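Extracellular solute-binding protein, family 5 (Chelativorans sp., PDB 6WM6) binds EDTA and various other aminopolycarboxylates in the periplasm as the solute-binding protein EppA, probably delivering them to an ABC transporter. Local coordinates at residues T51-R56 with T261-A266; W138-R143 with G200-S205; G316-I321 with K325-A330. One frame throughout, in Å; residues are numbered along the deposited sequence.

Contact 1: T51-R56 with T261-A266. With EDO (1,2-ethanediol), chain H; SO4 (sulfate ion), chain B.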
loop_
_atom_site.group_PDB
_atom_site.type_symbol
_atom_site.label_atom_id
_atom_site.label_comp_id
_atom_site.label_asym_id
_atom_site.label_seq_id
_atom_site.Cartn_x
_atom_site.Cartn_y
_atom_site.Cartn_z
ATOM N N THR A 51 0.021 -21.631 -9.543
ATOM C CA THR A 51 0.927 -20.623 -10.074
ATOM C C THR A 51 0.238 -19.268 -10.082
ATOM O O THR A 51 -0.851 -19.122 -10.645
ATOM C CB THR A 51 1.400 -20.997 -11.468
ATOM O OG1 THR A 51 2.113 -22.245 -11.413
ATOM C CG2 THR A 51 2.338 -19.949 -12.016
ATOM N N PHE A 52 0.894 -18.282 -9.479
ATOM C CA PHE A 52 0.385 -16.919 -9.295
ATOM C C PHE A 52 1.294 -15.975 -10.070
ATOM O O PHE A 52 2.509 -15.955 -9.853
ATOM C CB PHE A 52 0.422 -16.631 -7.785
ATOM C CG PHE A 52 -0.238 -15.349 -7.328
ATOM C CD1 PHE A 52 0.225 -14.112 -7.729
ATOM C CD2 PHE A 52 -1.294 -15.392 -6.431
ATOM C CE1 PHE A 52 -0.388 -12.939 -7.263
ATOM C CE2 PHE A 52 -1.888 -14.230 -5.966
ATOM C CZ PHE A 52 -1.436 -13.017 -6.383
ATOM N N ALA A 53 0.714 -15.183 -10.959
ATOM C CA ALA A 53 1.496 -14.261 -11.766
ATOM C C ALA A 53 1.860 -13.021 -10.966
ATOM O O ALA A 53 1.017 -12.464 -10.258
ATOM C CB ALA A 53 0.694 -13.816 -12.993
ATOM N N VAL A 54 3.119 -12.571 -11.102
ATOM C CA VAL A 54 3.561 -11.307 -10.507
ATOM C C VAL A 54 4.201 -10.452 -11.583
ATOM O O VAL A 54 4.712 -10.972 -12.576
ATOM C CB VAL A 54 4.517 -11.513 -9.312
ATOM C CG1 VAL A 54 3.805 -12.319 -8.227
ATOM C CG2 VAL A 54 5.792 -12.177 -9.746
ATOM N N THR A 55 4.160 -9.127 -11.371
ATOM C CA THR A 55 4.448 -8.152 -12.418
ATOM C C THR A 55 5.871 -7.601 -12.384
ATOM O O THR A 55 6.235 -6.836 -13.282
ATOM C CB THR A 55 3.465 -6.974 -12.327
ATOM O OG1 THR A 55 3.583 -6.349 -11.046
ATOM C CG2 THR A 55 2.026 -7.444 -12.522
ATOM N N ARG A 56 6.679 -7.955 -11.386
ATOM C CA ARG A 56 8.061 -7.504 -11.313
ATOM C C ARG A 56 8.987 -8.704 -11.132
ATOM O O ARG A 56 8.608 -9.714 -10.519
ATOM C CB ARG A 56 8.292 -6.563 -10.114
ATOM C CG ARG A 56 7.393 -5.346 -10.030
ATOM C CD ARG A 56 7.619 -4.643 -8.693
ATOM N NE ARG A 56 6.795 -3.453 -8.514
ATOM C CZ ARG A 56 7.169 -2.221 -8.851
ATOM N NH1 ARG A 56 8.357 -2.002 -9.397
ATOM N NH2 ARG A 56 6.346 -1.204 -8.640
ATOM N N THR A 261 -0.573 -6.594 -19.070
ATOM C CA THR A 261 -1.678 -6.765 -20.006
ATOM C C THR A 261 -1.672 -8.129 -20.686
ATOM O O THR A 261 -2.654 -8.472 -21.350
ATOM C CB THR A 261 -1.662 -5.649 -21.055
ATOM O OG1 THR A 261 -0.446 -5.708 -21.810
ATOM C CG2 THR A 261 -1.778 -4.287 -20.377
ATOM N N GLN A 262 -0.602 -8.908 -20.533
ATOM C CA GLN A 262 -0.566 -10.285 -21.005
ATOM C C GLN A 262 -0.975 -11.289 -19.927
ATOM O O GLN A 262 -0.909 -12.497 -20.165
ATOM C CB GLN A 262 0.839 -10.629 -21.499
ATOM C CG GLN A 262 1.300 -9.780 -22.670
ATOM C CD GLN A 262 2.748 -10.030 -23.037
ATOM O OE1 GLN A 262 3.480 -10.706 -22.312
ATOM N NE2 GLN A 262 3.171 -9.483 -24.171
ATOM N N GLN A 263 -1.393 -10.820 -18.751
ATOM C CA GLN A 263 -1.662 -11.748 -17.651
ATOM C C GLN A 263 -2.961 -12.518 -17.866
ATOM O O GLN A 263 -3.029 -13.713 -17.556
ATOM C CB GLN A 263 -1.633 -11.003 -16.321
ATOM C CG GLN A 263 -0.218 -10.497 -15.995
ATOM C CD GLN A 263 -0.001 -10.052 -14.556
ATOM O OE1 GLN A 263 1.114 -9.662 -14.196
ATOM N NE2 GLN A 263 -1.035 -10.101 -13.740
ATOM N N LEU A 264 -3.990 -11.881 -18.432
ATOM C CA LEU A 264 -5.234 -12.607 -18.665
ATOM C C LEU A 264 -5.049 -13.692 -19.723
ATOM O O LEU A 264 -5.610 -14.792 -19.607
ATOM C CB LEU A 264 -6.349 -11.632 -19.036
ATOM C CG LEU A 264 -7.788 -12.119 -18.902
ATOM C CD1 LEU A 264 -8.100 -12.768 -17.566
ATOM C CD2 LEU A 264 -8.718 -10.921 -19.121
ATOM N N THR A 265 -4.234 -13.424 -20.747
ATOM C CA THR A 265 -3.937 -14.450 -21.737
ATOM C C THR A 265 -3.228 -15.646 -21.103
ATOM O O THR A 265 -3.553 -16.803 -21.398
ATOM C CB THR A 265 -3.095 -13.856 -22.870
ATOM O OG1 THR A 265 -3.870 -12.866 -23.565
ATOM C CG2 THR A 265 -2.656 -14.934 -23.852
ATOM N N ALA A 266 -2.271 -15.380 -20.212
ATOM C CA ALA A 266 -1.562 -16.460 -19.533
ATOM C C ALA A 266 -2.511 -17.299 -18.679
ATOM O O ALA A 266 -2.352 -18.525 -18.570
ATOM C CB ALA A 266 -0.436 -15.878 -18.675
HETATM C C1 EDO H . 1.127 -9.251 -8.216
HETATM O O1 EDO H . 2.062 -8.492 -9.001
HETATM C C2 EDO H . 1.441 -9.093 -6.731
HETATM O O2 EDO H . 0.676 -8.017 -6.174
HETATM S S SO4 B . 3.663 -0.739 -4.926
HETATM O O1 SO4 B . 3.500 -1.944 -4.108
HETATM O O2 SO4 B . 4.005 -1.128 -6.284
HETATM O O3 SO4 B . 2.393 0.038 -4.927
HETATM O O4 SO4 B . 4.736 0.072 -4.361
#
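Gln-263, at the start of helix 263-268, lays the end of its side chain against Ala-53, near the C-terminal end of strand 49-54, and Thr-55, just past it. The setting is a mixed β-sheet of the periplasmic binding protein fold: strand 49-54 runs parallel to strand 251-256, and the helix leads from that strand toward strand 274-275. Backbone bonds of Phe-52 and Val-54 to strand 251-256, and of Ala-53 to Val-274, hold the strand between these two pieces of chain.

The direct contact is by van der Waals touch. Gln-263 has CG anti to its carbonyl carbon (chi1 -67°) and is extended beyond it, which carries the amide up to the strand. Its CD lies 4.1 Å from Ala-53 CB, the methyl pointing toward the helix, and 3.9 Å from Thr-55 CG2. The Thr-55 and Gln-263 side chains meet at about a right angle. Which amide end faces the threonine methyl is doubtful. Ile-275 also touches both Ala-53 and Gln-263, which are themselves buried.

Polar contacts go to small molecules, probably from the crystallisation liquor. A 1,2-ethanediol takes a bond from Thr-55 N to its O1, 3.2 Å long and bent to 142° at the hydrogen. Thr-55 OG1, set between its own backbone N and carbonyl carbon (chi1 59°), makes a weak, 3.3 Å bond to the same O1. The diol's C1 lies at the edge of the Phe-52 ring, near its plane, 4.1 Å from CE1.

Arg-56 extends from CG to NE toward a sulfate that is also held by Tyr-460 OH and Ala-71 N; Arg-56 NH2 makes a weak, 3.3 Å bond to sulfate O2.

Contact 2: W138-R143 with G200-S205. With SO4 (sulfate ion), chain D.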
loop_
_atom_site.group_PDB
_atom_site.type_symbol
_atom_site.label_atom_id
_atom_site.label_comp_id
_atom_site.label_asym_id
_atom_site.label_seq_id
_atom_site.Cartn_x
_atom_site.Cartn_y
_atom_site.Cartn_z
ATOM N N TRP A 138 14.244 -5.203 15.250
ATOM C CA TRP A 138 14.204 -3.881 15.875
ATOM C C TRP A 138 15.492 -3.099 15.652
ATOM O O TRP A 138 15.450 -1.913 15.296
ATOM C CB TRP A 138 13.934 -4.060 17.370
ATOM C CG TRP A 138 14.125 -2.837 18.243
ATOM C CD1 TRP A 138 13.400 -1.693 18.225
ATOM C CD2 TRP A 138 15.088 -2.696 19.287
ATOM N NE1 TRP A 138 13.873 -0.820 19.193
ATOM C CE2 TRP A 138 14.894 -1.428 19.863
ATOM C CE3 TRP A 138 16.088 -3.533 19.806
ATOM C CZ2 TRP A 138 15.672 -0.956 20.915
ATOM C CZ3 TRP A 138 16.861 -3.068 20.844
ATOM C CH2 TRP A 138 16.647 -1.786 21.398
ATOM N N LYS A 139 16.644 -3.756 15.808
ATOM C CA LYS A 139 17.915 -3.061 15.601
ATOM C C LYS A 139 18.079 -2.599 14.158
ATOM O O LYS A 139 18.642 -1.528 13.921
ATOM C CB LYS A 139 19.095 -3.937 16.032
ATOM C CG LYS A 139 19.207 -4.060 17.540
ATOM C CD LYS A 139 20.498 -4.738 17.978
ATOM C CE LYS A 139 20.580 -4.743 19.500
ATOM N NZ LYS A 139 21.868 -5.289 20.017
ATOM N N THR A 140 17.569 -3.357 13.182
ATOM C CA THR A 140 17.664 -2.891 11.801
ATOM C C THR A 140 16.729 -1.718 11.529
ATOM O O THR A 140 16.978 -0.938 10.606
ATOM C CB THR A 140 17.375 -3.995 10.764
ATOM O OG1 THR A 140 15.986 -4.374 10.782
ATOM C CG2 THR A 140 18.260 -5.214 10.980
ATOM N N GLN A 141 15.629 -1.599 12.284
ATOM C CA GLN A 141 14.577 -0.637 11.976
ATOM C C GLN A 141 14.576 0.599 12.861
ATOM O O GLN A 141 13.816 1.530 12.564
ATOM C CB GLN A 141 13.199 -1.300 12.105
ATOM C CG GLN A 141 12.962 -2.515 11.221
ATOM C CD GLN A 141 13.125 -2.222 9.745
ATOM O OE1 GLN A 141 12.341 -1.464 9.146
ATOM N NE2 GLN A 141 14.153 -2.798 9.144
ATOM N N ASN A 142 15.350 0.625 13.935
ATOM C CA ASN A 142 15.169 1.660 14.966
ATOM C C ASN A 142 15.987 2.924 14.740
ATOM O O ASN A 142 15.933 3.821 15.587
ATOM C CB ASN A 142 15.393 1.098 16.374
ATOM C CG ASN A 142 16.842 0.767 16.676
ATOM O OD1 ASN A 142 17.765 1.224 15.996
ATOM N ND2 ASN A 142 17.051 -0.014 17.718
ATOM N N ARG A 143 16.741 3.012 13.641
ATOM C CA ARG A 143 17.495 4.199 13.246
ATOM C C ARG A 143 18.744 4.433 14.087
ATOM O O ARG A 143 19.533 5.336 13.780
ATOM C CB ARG A 143 16.616 5.459 13.329
ATOM C CG ARG A 143 15.361 5.435 12.481
ATOM C CD ARG A 143 15.692 5.540 11.011
ATOM N NE ARG A 143 14.530 5.848 10.172
ATOM C CZ ARG A 143 14.557 5.821 8.844
ATOM N NH1 ARG A 143 15.691 5.507 8.219
ATOM N NH2 ARG A 143 13.477 6.107 8.135
ATOM N N GLY A 200 28.117 -11.331 8.521
ATOM C CA GLY A 200 28.647 -10.014 8.788
ATOM C C GLY A 200 27.943 -9.324 9.939
ATOM O O GLY A 200 27.149 -9.912 10.683
ATOM N N ASP A 201 28.244 -8.036 10.072
ATOM C CA ASP A 201 27.560 -7.219 11.061
ATOM C C ASP A 201 26.130 -6.946 10.589
ATOM O O ASP A 201 25.715 -7.360 9.503
ATOM C CB ASP A 201 28.346 -5.939 11.342
ATOM C CG ASP A 201 28.417 -5.010 10.145
ATOM O OD1 ASP A 201 27.654 -5.194 9.175
ATOM O OD2 ASP A 201 29.251 -4.079 10.175
ATOM N N ILE A 202 25.368 -6.233 11.415
ATOM C CA ILE A 202 23.928 -6.125 11.171
ATOM C C ILE A 202 23.654 -5.460 9.830
ATOM O O ILE A 202 22.794 -5.909 9.071
ATOM C CB ILE A 202 23.242 -5.424 12.358
ATOM C CG1 ILE A 202 23.383 -6.311 13.603
ATOM C CG2 ILE A 202 21.767 -5.154 12.051
ATOM C CD1 ILE A 202 22.461 -5.962 14.745
ATOM N N ALA A 203 24.379 -4.398 9.499
ATOM C CA ALA A 203 24.115 -3.722 8.230
ATOM C C ALA A 203 24.432 -4.626 7.054
ATOM O O ALA A 203 23.669 -4.694 6.083
ATOM C CB ALA A 203 24.935 -2.433 8.138
ATOM N N GLU A 204 25.566 -5.322 7.115
ATOM C CA GLU A 204 25.938 -6.235 6.042
ATOM C C GLU A 204 24.887 -7.321 5.859
ATOM O O GLU A 204 24.477 -7.624 4.734
ATOM C CB GLU A 204 27.310 -6.846 6.372
ATOM C CG GLU A 204 27.751 -8.014 5.501
ATOM C CD GLU A 204 28.083 -7.606 4.080
ATOM O OE1 GLU A 204 28.004 -8.473 3.181
ATOM O OE2 GLU A 204 28.419 -6.423 3.860
ATOM N N SER A 205 24.431 -7.922 6.959
ATOM C CA SER A 205 23.485 -9.025 6.849
ATOM C C SER A 205 22.122 -8.557 6.356
ATOM O O SER A 205 21.460 -9.283 5.605
ATOM C CB SER A 205 23.368 -9.764 8.182
ATOM O OG SER A 205 22.794 -8.944 9.184
HETATM S S SO4 D . 9.809 6.901 9.908
HETATM O O1 SO4 D . 11.041 6.258 9.418
HETATM O O2 SO4 D . 8.714 5.927 9.899
HETATM O O3 SO4 D . 9.408 7.990 9.017
HETATM O O4 SO4 D . 10.016 7.389 11.266
#
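Ile-202 meets Lys-139 and Thr-140 after the chain has turned into its helix through Gly-200, which has a positive phi, and Asp-201. Asp-201 is the N-cap: its OD1 accepts from Glu-204 N at 2.9 Å, the bond nearly straight (167°) and almost in line with the carboxylate C-O.

Ile-202 then presents two branches to helix 131-141. CG2, anti to the backbone N, comes to 3.7 Å from Thr-140 CG2, methyl on methyl. CG1, anti to the carbonyl carbon (chi1 -65°), carries CD1 onto the aliphatic part of Lys-139, 4.0 Å from CD and 4.1 Å from CB, while the extended lysine leads its ammonium end away. Both side chains cross Ile-202 at about a right angle. The first turn of helix 202-212 is thus packed on the last turn of helix 131-141, in what is consistent with the extra lobe that family 5 solute-binding proteins carry beside the two lobes of the periplasmic binding protein fold. The Thr-140 methyl meets Ile-202, while its hydroxyl bonds within its own helix: OG1 bonds to Phe-137 O and accepts from Gln-141 NE2 at 2.9 Å, in the plane of that amide. The same NE2 is also bonded to Tyr-206 OH, a tie from the end of one helix to the other.

Ala-203 touches Cys-146, half of the disulfide with Cys-149. At Ser-205 the helical bonding is under way, N donating to Asp-201 O at 2.9 Å, and OG is hydrogen-bonded to Tyr-136 OH of helix 131-141.

Contact 3: G316-I321 with K325-A330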
loop_
_atom_site.group_PDB
_atom_site.type_symbol
_atom_site.label_atom_id
_atom_site.label_comp_id
_atom_site.label_asym_id
_atom_site.label_seq_id
_atom_site.Cartn_x
_atom_site.Cartn_y
_atom_site.Cartn_z
ATOM N N GLY A 316 6.710 27.102 -9.587
ATOM C CA GLY A 316 5.899 27.178 -10.777
ATOM C C GLY A 316 4.537 27.779 -10.499
ATOM O O GLY A 316 4.265 28.277 -9.402
ATOM N N PRO A 317 3.647 27.729 -11.495
ATOM C CA PRO A 317 2.341 28.398 -11.348
ATOM C C PRO A 317 1.549 27.938 -10.131
ATOM O O PRO A 317 0.833 28.745 -9.518
ATOM C CB PRO A 317 1.605 28.049 -12.648
ATOM C CG PRO A 317 2.694 27.731 -13.628
ATOM C CD PRO A 317 3.849 27.175 -12.848
ATOM N N MET A 318 1.631 26.659 -9.779
ATOM C CA MET A 318 0.874 26.136 -8.639
ATOM C C MET A 318 1.436 26.541 -7.290
ATOM O O MET A 318 0.857 26.168 -6.263
ATOM C CB MET A 318 0.753 24.627 -8.752
ATOM C CG MET A 318 -0.037 24.183 -9.970
ATOM S SD MET A 318 -1.752 24.820 -9.912
ATOM C CE MET A 318 -2.073 24.778 -11.659
ATOM N N SER A 319 2.529 27.304 -7.259
ATOM C CA SER A 319 2.943 27.875 -5.972
ATOM C C SER A 319 1.972 28.933 -5.458
ATOM O O SER A 319 2.041 29.288 -4.280
ATOM C CB SER A 319 4.368 28.423 -6.063
ATOM O OG SER A 319 4.428 29.506 -6.954
ATOM N N ASP A 320 1.053 29.425 -6.285
ATOM C CA ASP A 320 0.023 30.358 -5.849
ATOM C C ASP A 320 -1.216 29.572 -5.428
ATOM O O ASP A 320 -1.848 28.890 -6.251
ATOM C CB ASP A 320 -0.314 31.338 -6.967
ATOM C CG ASP A 320 -1.337 32.391 -6.541
ATOM O OD1 ASP A 320 -1.861 32.359 -5.403
ATOM O OD2 ASP A 320 -1.630 33.298 -7.362
ATOM N N ILE A 321 -1.549 29.650 -4.145
ATOM C CA ILE A 321 -2.693 28.902 -3.628
ATOM C C ILE A 321 -3.984 29.258 -4.350
ATOM O O ILE A 321 -4.893 28.424 -4.447
ATOM C CB ILE A 321 -2.780 29.100 -2.094
ATOM C CG1 ILE A 321 -3.758 28.104 -1.472
ATOM C CG2 ILE A 321 -3.143 30.553 -1.741
ATOM C CD1 ILE A 321 -3.662 28.058 0.039
ATOM N N LYS A 325 -6.547 26.473 -5.798
ATOM C CA LYS A 325 -7.952 26.373 -5.430
ATOM C C LYS A 325 -8.864 26.532 -6.635
ATOM O O LYS A 325 -9.894 25.851 -6.732
ATOM C CB LYS A 325 -8.292 27.376 -4.332
ATOM C CG LYS A 325 -7.617 27.025 -3.022
ATOM C CD LYS A 325 -7.975 27.942 -1.873
ATOM C CE LYS A 325 -7.319 27.400 -0.615
ATOM N NZ LYS A 325 -7.641 28.160 0.617
ATOM N N ALA A 326 -8.502 27.400 -7.576
ATOM C CA ALA A 326 -9.331 27.569 -8.759
ATOM C C ALA A 326 -9.350 26.302 -9.598
ATOM O O ALA A 326 -10.419 25.849 -10.039
ATOM C CB ALA A 326 -8.826 28.747 -9.593
ATOM N N VAL A 327 -8.185 25.693 -9.806
ATOM C CA VAL A 327 -8.123 24.437 -10.557
ATOM C C VAL A 327 -8.962 23.366 -9.883
ATOM O O VAL A 327 -9.752 22.664 -10.540
ATOM C CB VAL A 327 -6.656 24.007 -10.753
ATOM C CG1 VAL A 327 -6.544 22.524 -11.134
ATOM C CG2 VAL A 327 -5.993 24.915 -11.788
ATOM N N LEU A 328 -8.812 23.219 -8.569
ATOM C CA LEU A 328 -9.548 22.157 -7.883
ATOM C C LEU A 328 -11.051 22.405 -7.909
ATOM O O LEU A 328 -11.833 21.450 -7.991
ATOM C CB LEU A 328 -9.066 21.992 -6.449
ATOM C CG LEU A 328 -7.599 21.576 -6.270
ATOM C CD1 LEU A 328 -7.340 21.235 -4.818
ATOM C CD2 LEU A 328 -7.253 20.449 -7.203
ATOM N N THR A 329 -11.472 23.669 -7.880
ATOM C CA THR A 329 -12.894 23.995 -7.923
ATOM C C THR A 329 -13.485 23.714 -9.299
ATOM O O THR A 329 -14.632 23.253 -9.404
ATOM C CB THR A 329 -13.060 25.456 -7.526
ATOM O OG1 THR A 329 -12.598 25.646 -6.186
ATOM C CG2 THR A 329 -14.525 25.915 -7.595
ATOM N N ALA A 330 -12.722 23.962 -10.361
ATOM C CA ALA A 330 -13.189 23.712 -11.715
ATOM C C ALA A 330 -13.270 22.228 -12.048
ATOM O O ALA A 330 -14.086 21.818 -12.890
ATOM C CB ALA A 330 -12.250 24.403 -12.702
#
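Lys-325 and Ile-321 sit one turn apart on helix 321-330, their side chains side by side and pointing the same way. Lys-325 N donates to Ile-321 O at 2.9 Å, the ordinary i to i+4 bond of an α-helix. From there the lysine can be followed outward. CB lies 3.6 Å from Ile-321 O, and CG, anti to its own carbonyl carbon (chi1 -68°), is 3.4 Å from that oxygen. CD moves off the carbonyl and CE comes up against the isoleucine, 3.7 Å from CG1 and 3.8 Å from CD1. At the tip, NZ is 4.0 Å from Ile-321 CD1. Ile-321 meets this methylene row because its CG1 is anti to the backbone N (chi1 -167°).

A second touch is apolar: Met-318 brings CE to 3.9 Å from Val-327 CG2, the two side chains crossing at about a right angle. This touch joins the 3-10 turn around Met-318 to the helix that follows. Between them Asp-320 is the N-cap, its OD1 accepting from Ala-322 N and its OD2 bonded to Tyr-389 OH. Further along, Lys-325 O is gripped from opposite faces by Thr-329 N and OG1.

The helix lies between two layers: Val-327 and Leu-328 pack on Met-309 of strand 305-311, with Met-318 beside them on Leu-311, whereas Ala-326, Thr-329 and Ala-330 rest on helix 377-386.

Overall arrangement
From the N terminus, strand 49-54 enters contact 1 first, and its partner arrives only after 204 intervening residues, at helix 263-268. Contact 2 is nested inside that long loop: 138-143 and 200-205 close a shorter one of 56 residues and join helices 131-141 and 202-212. The chain leaves contact 1 before contact 3 opens, so 316-321 with 325-330 follows in series, with three residues between, and ties the end of the loop after strand 305-311, and the first residue of helix 321-330, to the later turns of that helix. No contacts cross. They stand well apart: even contacts 1 and 2 have their nearest atoms about 19 Å apart.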